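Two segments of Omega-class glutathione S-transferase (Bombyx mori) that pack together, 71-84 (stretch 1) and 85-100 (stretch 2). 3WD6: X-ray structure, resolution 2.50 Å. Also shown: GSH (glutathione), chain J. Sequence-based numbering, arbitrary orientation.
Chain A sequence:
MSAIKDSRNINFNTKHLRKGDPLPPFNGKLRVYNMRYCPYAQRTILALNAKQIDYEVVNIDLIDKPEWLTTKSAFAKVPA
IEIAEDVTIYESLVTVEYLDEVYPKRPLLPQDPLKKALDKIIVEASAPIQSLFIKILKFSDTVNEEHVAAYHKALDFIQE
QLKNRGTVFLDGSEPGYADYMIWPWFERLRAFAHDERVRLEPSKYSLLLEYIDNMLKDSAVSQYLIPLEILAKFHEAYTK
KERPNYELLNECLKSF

Stretch 1 71-84: TKSAFAKVPAIEIA
Stretch 2, residues 85-100: EDVTIYESLVTVEYLD

A β-hairpin is often locked by charge at its turn and by apolar packing along its faces, and residues 71-100 of this glutathione S-transferase illustrate both. K72 (χ1 m, χ2 m, then t, t) reaches E82 on the strand and D86 in the turn, its NZ forming salt bridges with E82 OE1 at 2.9 Å and D86 OD1 at 3.1 Å. The lysine thereby partly offsets the two carboxylates, whose OE1 of E82 and OD1 of D86 lie 4.2 Å apart. E82, extended (t, t), also accepts the backbone N of D86 at OE1, 3.0 Å. T88 (χ1 p) donates OG1 to K72 O at 2.7 Å, tying the backbone at K72 to the hairpin.

The strand beginning at A80 and strand 87-90 run antiparallel, their axes at 158° and 4.5 Å at closest approach. I81 and I89 form a hydrogen-bonded pair (I81 N to I89 O, 2.7 Å; I89 N to I81 O, 2.8 Å), flanked by the non-hydrogen-bonded pairs A80-Y90 and E82-T88; A84-V87 is the other hydrogen-bonded pair. The chain turns a corner at I83 (φ/ψ -97/-11), and the register shifts by one between E82 and A84, a bulge; I83 N donates to V87 O at 2.9 Å, and V87 N to A84 O at 2.9 Å closes a type II turn, with E85 at -58/125 and D86 at 60/26.

On the I81 face, I81 (p, t) places CD1 4.2 Å from both Y98 CD1 and L99 CD2 of helix 92-100. At the corner, I83 CG1 lies 3.8 Å from V87 CG1. On the other face, Y90 (χ1 39°, χ2 -84°) turns its ring edge toward the F75 face, centroids 5.2 Å apart and planes at 79°; F75 lies within the type I turn from S73 to A76.

Beyond the hairpin, cis-P79 packs its CG 3.7 Å from S92 CB. One water bridges P79 O (2.7 Å), E91 N (3.1 Å) and glutathione O11 (2.8 Å), joining both stretches to the ligand.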

# COMPACT_ATOMS: atom_id res chain seq x y z
N THR A 71 -17.37 12.32 -6.71
CA THR A 71 -17.15 13.76 -6.58
C THR A 71 -15.72 14.07 -6.15
O THR A 71 -15.15 15.10 -6.52
CB THR A 71 -18.14 14.31 -5.54
OG1 THR A 71 -19.34 14.72 -6.22
CG2 THR A 71 -17.56 15.48 -4.79
N LYS A 72 -15.14 13.15 -5.38
CA LYS A 72 -13.79 13.27 -4.85
C LYS A 72 -12.80 12.40 -5.62
O LYS A 72 -11.62 12.75 -5.75
CB LYS A 72 -13.78 12.86 -3.37
CG LYS A 72 -14.80 13.58 -2.53
CD LYS A 72 -14.60 15.10 -2.60
CE LYS A 72 -15.50 15.80 -1.60
NZ LYS A 72 -15.43 17.26 -1.81
N SER A 73 -13.29 11.27 -6.12
CA SER A 73 -12.43 10.29 -6.80
C SER A 73 -13.14 9.73 -8.05
O SER A 73 -13.93 8.78 -7.98
CB SER A 73 -12.04 9.16 -5.83
OG SER A 73 -10.97 8.38 -6.33
N ALA A 74 -12.83 10.32 -9.20
CA ALA A 74 -13.59 10.07 -10.42
C ALA A 74 -13.79 8.58 -10.78
O ALA A 74 -14.85 8.21 -11.30
CB ALA A 74 -12.99 10.84 -11.60
N PHE A 75 -12.79 7.74 -10.52
CA PHE A 75 -12.93 6.33 -10.89
C PHE A 75 -13.58 5.48 -9.81
O PHE A 75 -13.53 4.25 -9.86
CB PHE A 75 -11.57 5.72 -11.25
CG PHE A 75 -10.78 6.54 -12.23
CD1 PHE A 75 -11.43 7.38 -13.14
CD2 PHE A 75 -9.38 6.49 -12.23
CE1 PHE A 75 -10.70 8.14 -14.04
CE2 PHE A 75 -8.64 7.25 -13.13
CZ PHE A 75 -9.30 8.08 -14.03
N ALA A 76 -14.20 6.14 -8.83
CA ALA A 76 -14.76 5.45 -7.66
C ALA A 76 -13.74 4.53 -6.94
O ALA A 76 -14.10 3.48 -6.41
CB ALA A 76 -16.05 4.68 -8.03
N LYS A 77 -12.49 4.95 -6.92
CA LYS A 77 -11.44 4.19 -6.25
C LYS A 77 -10.83 4.94 -5.08
O LYS A 77 -10.99 6.17 -4.95
CB LYS A 77 -10.34 3.81 -7.24
CG LYS A 77 -10.73 2.68 -8.17
CD LYS A 77 -9.75 2.56 -9.33
CE LYS A 77 -10.24 1.56 -10.35
NZ LYS A 77 -9.35 1.49 -11.54
N VAL A 78 -10.13 4.19 -4.22
CA VAL A 78 -9.22 4.77 -3.23
C VAL A 78 -7.79 4.39 -3.61
O VAL A 78 -7.59 3.36 -4.26
CB VAL A 78 -9.52 4.28 -1.79
CG1 VAL A 78 -10.80 4.91 -1.26
CG2 VAL A 78 -9.59 2.75 -1.76
N PRO A 79 -6.80 5.20 -3.22
CA PRO A 79 -6.96 6.45 -2.46
C PRO A 79 -7.32 7.66 -3.34
O PRO A 79 -7.18 7.66 -4.59
CB PRO A 79 -5.55 6.70 -1.92
CG PRO A 79 -4.64 6.20 -3.09
CD PRO A 79 -5.38 4.94 -3.58
N ALA A 80 -7.80 8.69 -2.66
CA ALA A 80 -7.81 10.03 -3.21
C ALA A 80 -7.41 11.00 -2.09
O ALA A 80 -7.80 10.81 -0.92
CB ALA A 80 -9.18 10.39 -3.75
N ILE A 81 -6.62 12.03 -2.43
CA ILE A 81 -6.37 13.11 -1.48
C ILE A 81 -7.15 14.38 -1.86
O ILE A 81 -7.39 14.66 -3.05
CB ILE A 81 -4.85 13.42 -1.31
CG1 ILE A 81 -4.27 14.06 -2.58
CG2 ILE A 81 -4.08 12.16 -0.94
CD1 ILE A 81 -2.77 14.36 -2.48
N GLU A 82 -7.55 15.14 -0.85
CA GLU A 82 -8.25 16.41 -1.06
C GLU A 82 -7.35 17.48 -0.46
O GLU A 82 -7.15 17.52 0.77
CB GLU A 82 -9.62 16.39 -0.37
CG GLU A 82 -10.49 17.63 -0.64
CD GLU A 82 -12.00 17.37 -0.39
OE1 GLU A 82 -12.85 18.16 -0.86
OE2 GLU A 82 -12.33 16.37 0.28
N ILE A 83 -6.79 18.34 -1.31
CA ILE A 83 -5.75 19.26 -0.83
C ILE A 83 -6.33 20.64 -0.50
O ILE A 83 -5.66 21.48 0.12
CB ILE A 83 -4.59 19.38 -1.85
CG1 ILE A 83 -5.13 19.80 -3.23
CG2 ILE A 83 -3.86 18.04 -1.96
CD1 ILE A 83 -4.05 19.97 -4.26
N ALA A 84 -7.59 20.82 -0.91
CA ALA A 84 -8.35 22.05 -0.70
C ALA A 84 -9.80 21.70 -1.02
O ALA A 84 -10.06 20.64 -1.62
CB ALA A 84 -7.85 23.15 -1.62
N GLU A 85 -10.76 22.56 -0.64
CA GLU A 85 -12.16 22.17 -0.83
C GLU A 85 -12.47 21.87 -2.31
O GLU A 85 -12.23 22.69 -3.19
CB GLU A 85 -13.14 23.20 -0.28
CG GLU A 85 -14.55 22.60 -0.10
CD GLU A 85 -15.57 23.57 0.48
OE1 GLU A 85 -15.29 24.80 0.57
OE2 GLU A 85 -16.68 23.10 0.84
N ASP A 86 -12.99 20.67 -2.57
CA ASP A 86 -13.34 20.25 -3.92
C ASP A 86 -12.15 20.24 -4.87
O ASP A 86 -12.32 20.37 -6.09
CB ASP A 86 -14.47 21.12 -4.49
CG ASP A 86 -15.73 21.11 -3.63
OD1 ASP A 86 -15.98 20.08 -2.95
OD2 ASP A 86 -16.46 22.13 -3.62
N VAL A 87 -10.94 20.07 -4.32
CA VAL A 87 -9.75 19.88 -5.16
C VAL A 87 -9.03 18.60 -4.74
O VAL A 87 -8.43 18.51 -3.64
CB VAL A 87 -8.81 21.12 -5.11
CG1 VAL A 87 -7.56 20.87 -5.96
CG2 VAL A 87 -9.56 22.37 -5.59
N THR A 88 -9.11 17.58 -5.60
CA THR A 88 -8.65 16.26 -5.23
C THR A 88 -7.74 15.64 -6.27
O THR A 88 -7.84 15.95 -7.47
CB THR A 88 -9.82 15.30 -5.03
OG1 THR A 88 -10.52 15.16 -6.27
CG2 THR A 88 -10.75 15.82 -3.91
N ILE A 89 -6.89 14.74 -5.79
CA ILE A 89 -6.02 13.94 -6.64
C ILE A 89 -6.30 12.47 -6.32
O ILE A 89 -6.52 12.12 -5.15
CB ILE A 89 -4.54 14.23 -6.32
CG1 ILE A 89 -4.22 15.70 -6.54
CG2 ILE A 89 -3.62 13.37 -7.19
CD1 ILE A 89 -4.15 16.06 -7.98
N TYR A 90 -6.28 11.62 -7.33
CA TYR A 90 -6.42 10.19 -7.09
C TYR A 90 -5.45 9.43 -7.96
O TYR A 90 -4.74 10.03 -8.77
CB TYR A 90 -7.86 9.72 -7.30
CG TYR A 90 -8.53 10.37 -8.49
CD1 TYR A 90 -9.13 11.62 -8.37
CD2 TYR A 90 -8.56 9.74 -9.72
CE1 TYR A 90 -9.75 12.22 -9.45
CE2 TYR A 90 -9.18 10.34 -10.81
CZ TYR A 90 -9.77 11.58 -10.66
OH TYR A 90 -10.37 12.17 -11.75
N GLU A 91 -5.44 8.10 -7.81
CA GLU A 91 -4.38 7.24 -8.34
C GLU A 91 -3.18 7.32 -7.40
O GLU A 91 -2.51 8.35 -7.32
CB GLU A 91 -3.99 7.59 -9.78
CG GLU A 91 -5.05 7.21 -10.79
CD GLU A 91 -5.30 5.72 -10.82
OE1 GLU A 91 -4.32 4.95 -11.00
OE2 GLU A 91 -6.48 5.31 -10.65
N SER A 92 -2.95 6.22 -6.68
CA SER A 92 -2.02 6.20 -5.57
C SER A 92 -0.65 6.80 -5.90
O SER A 92 -0.14 7.63 -5.15
CB SER A 92 -1.87 4.78 -5.04
OG SER A 92 -1.26 3.94 -6.00
N LEU A 93 -0.06 6.37 -7.02
CA LEU A 93 1.26 6.87 -7.41
C LEU A 93 1.21 8.33 -7.83
O LEU A 93 2.20 9.06 -7.69
CB LEU A 93 1.85 6.02 -8.54
CG LEU A 93 2.21 4.57 -8.18
CD1 LEU A 93 2.89 3.87 -9.36
CD2 LEU A 93 3.12 4.54 -6.92
N VAL A 94 0.06 8.77 -8.33
CA VAL A 94 -0.10 10.17 -8.67
C VAL A 94 -0.11 11.02 -7.40
O VAL A 94 0.52 12.09 -7.34
CB VAL A 94 -1.36 10.41 -9.48
CG1 VAL A 94 -1.59 11.90 -9.69
CG2 VAL A 94 -1.25 9.68 -10.83
N THR A 95 -0.80 10.52 -6.38
CA THR A 95 -0.89 11.26 -5.12
C THR A 95 0.47 11.36 -4.46
O THR A 95 0.89 12.43 -4.00
CB THR A 95 -1.89 10.62 -4.17
OG1 THR A 95 -1.31 9.44 -3.60
CG2 THR A 95 -3.16 10.27 -4.96
N VAL A 96 1.19 10.25 -4.42
CA VAL A 96 2.50 10.25 -3.78
C VAL A 96 3.50 11.17 -4.49
O VAL A 96 4.29 11.84 -3.83
CB VAL A 96 3.06 8.83 -3.62
CG1 VAL A 96 4.51 8.88 -3.18
CG2 VAL A 96 2.19 8.06 -2.63
N GLU A 97 3.46 11.21 -5.82
CA GLU A 97 4.38 12.07 -6.58
C GLU A 97 4.05 13.56 -6.34
O GLU A 97 4.96 14.39 -6.19
CB GLU A 97 4.42 11.69 -8.07
CG GLU A 97 5.02 10.27 -8.32
CD GLU A 97 4.70 9.65 -9.73
OE1 GLU A 97 4.17 10.35 -10.63
OE2 GLU A 97 5.01 8.43 -9.93
N TYR A 98 2.77 13.89 -6.26
CA TYR A 98 2.34 15.23 -5.86
C TYR A 98 2.85 15.67 -4.47
O TYR A 98 3.35 16.80 -4.31
CB TYR A 98 0.82 15.35 -5.91
CG TYR A 98 0.33 16.72 -5.49
CD1 TYR A 98 0.05 17.00 -4.16
CD2 TYR A 98 0.16 17.74 -6.43
CE1 TYR A 98 -0.40 18.24 -3.77
CE2 TYR A 98 -0.28 19.00 -6.04
CZ TYR A 98 -0.56 19.25 -4.70
OH TYR A 98 -1.00 20.49 -4.29
N LEU A 99 2.70 14.80 -3.47
CA LEU A 99 3.15 15.13 -2.12
C LEU A 99 4.67 15.33 -2.09
O LEU A 99 5.17 16.23 -1.40
CB LEU A 99 2.71 14.06 -1.11
CG LEU A 99 1.19 13.93 -0.94
CD1 LEU A 99 0.79 12.57 -0.30
CD2 LEU A 99 0.61 15.12 -0.16
N ASP A 100 5.39 14.51 -2.85
CA ASP A 100 6.85 14.63 -2.87
C ASP A 100 7.31 15.94 -3.52
O ASP A 100 8.32 16.51 -3.11
CB ASP A 100 7.51 13.42 -3.56
CG ASP A 100 8.88 13.08 -2.97
OD1 ASP A 100 9.00 12.99 -1.71
OD2 ASP A 100 9.85 12.91 -3.76
N1 GSH J . -4.56 2.33 -9.90
CA1 GSH J . -5.24 2.73 -8.66
C1 GSH J . -4.29 3.36 -7.65
O11 GSH J . -4.69 4.22 -6.79
O12 GSH J . -3.05 3.03 -7.70
CB1 GSH J . -5.95 1.51 -8.09
CG1 GSH J . -6.50 1.60 -6.70
CD1 GSH J . -7.51 0.54 -6.34
OE1 GSH J . -7.62 -0.50 -6.99
N2 GSH J . -8.36 0.72 -5.20
CA2 GSH J . -9.33 -0.33 -4.91
C2 GSH J . -10.71 0.24 -5.14
O2 GSH J . -10.96 1.37 -4.74
CB2 GSH J . -9.21 -0.76 -3.50
SG2 GSH J . -7.90 -1.84 -3.06
N3 GSH J . -11.73 -0.55 -5.81
CA3 GSH J . -13.07 0.01 -6.02
C3 GSH J . -14.17 -0.97 -6.09
O31 GSH J . -14.40 -1.72 -5.11
O32 GSH J . -14.88 -1.02 -7.12
O HOH W 1 -6.97 5.76 -6.48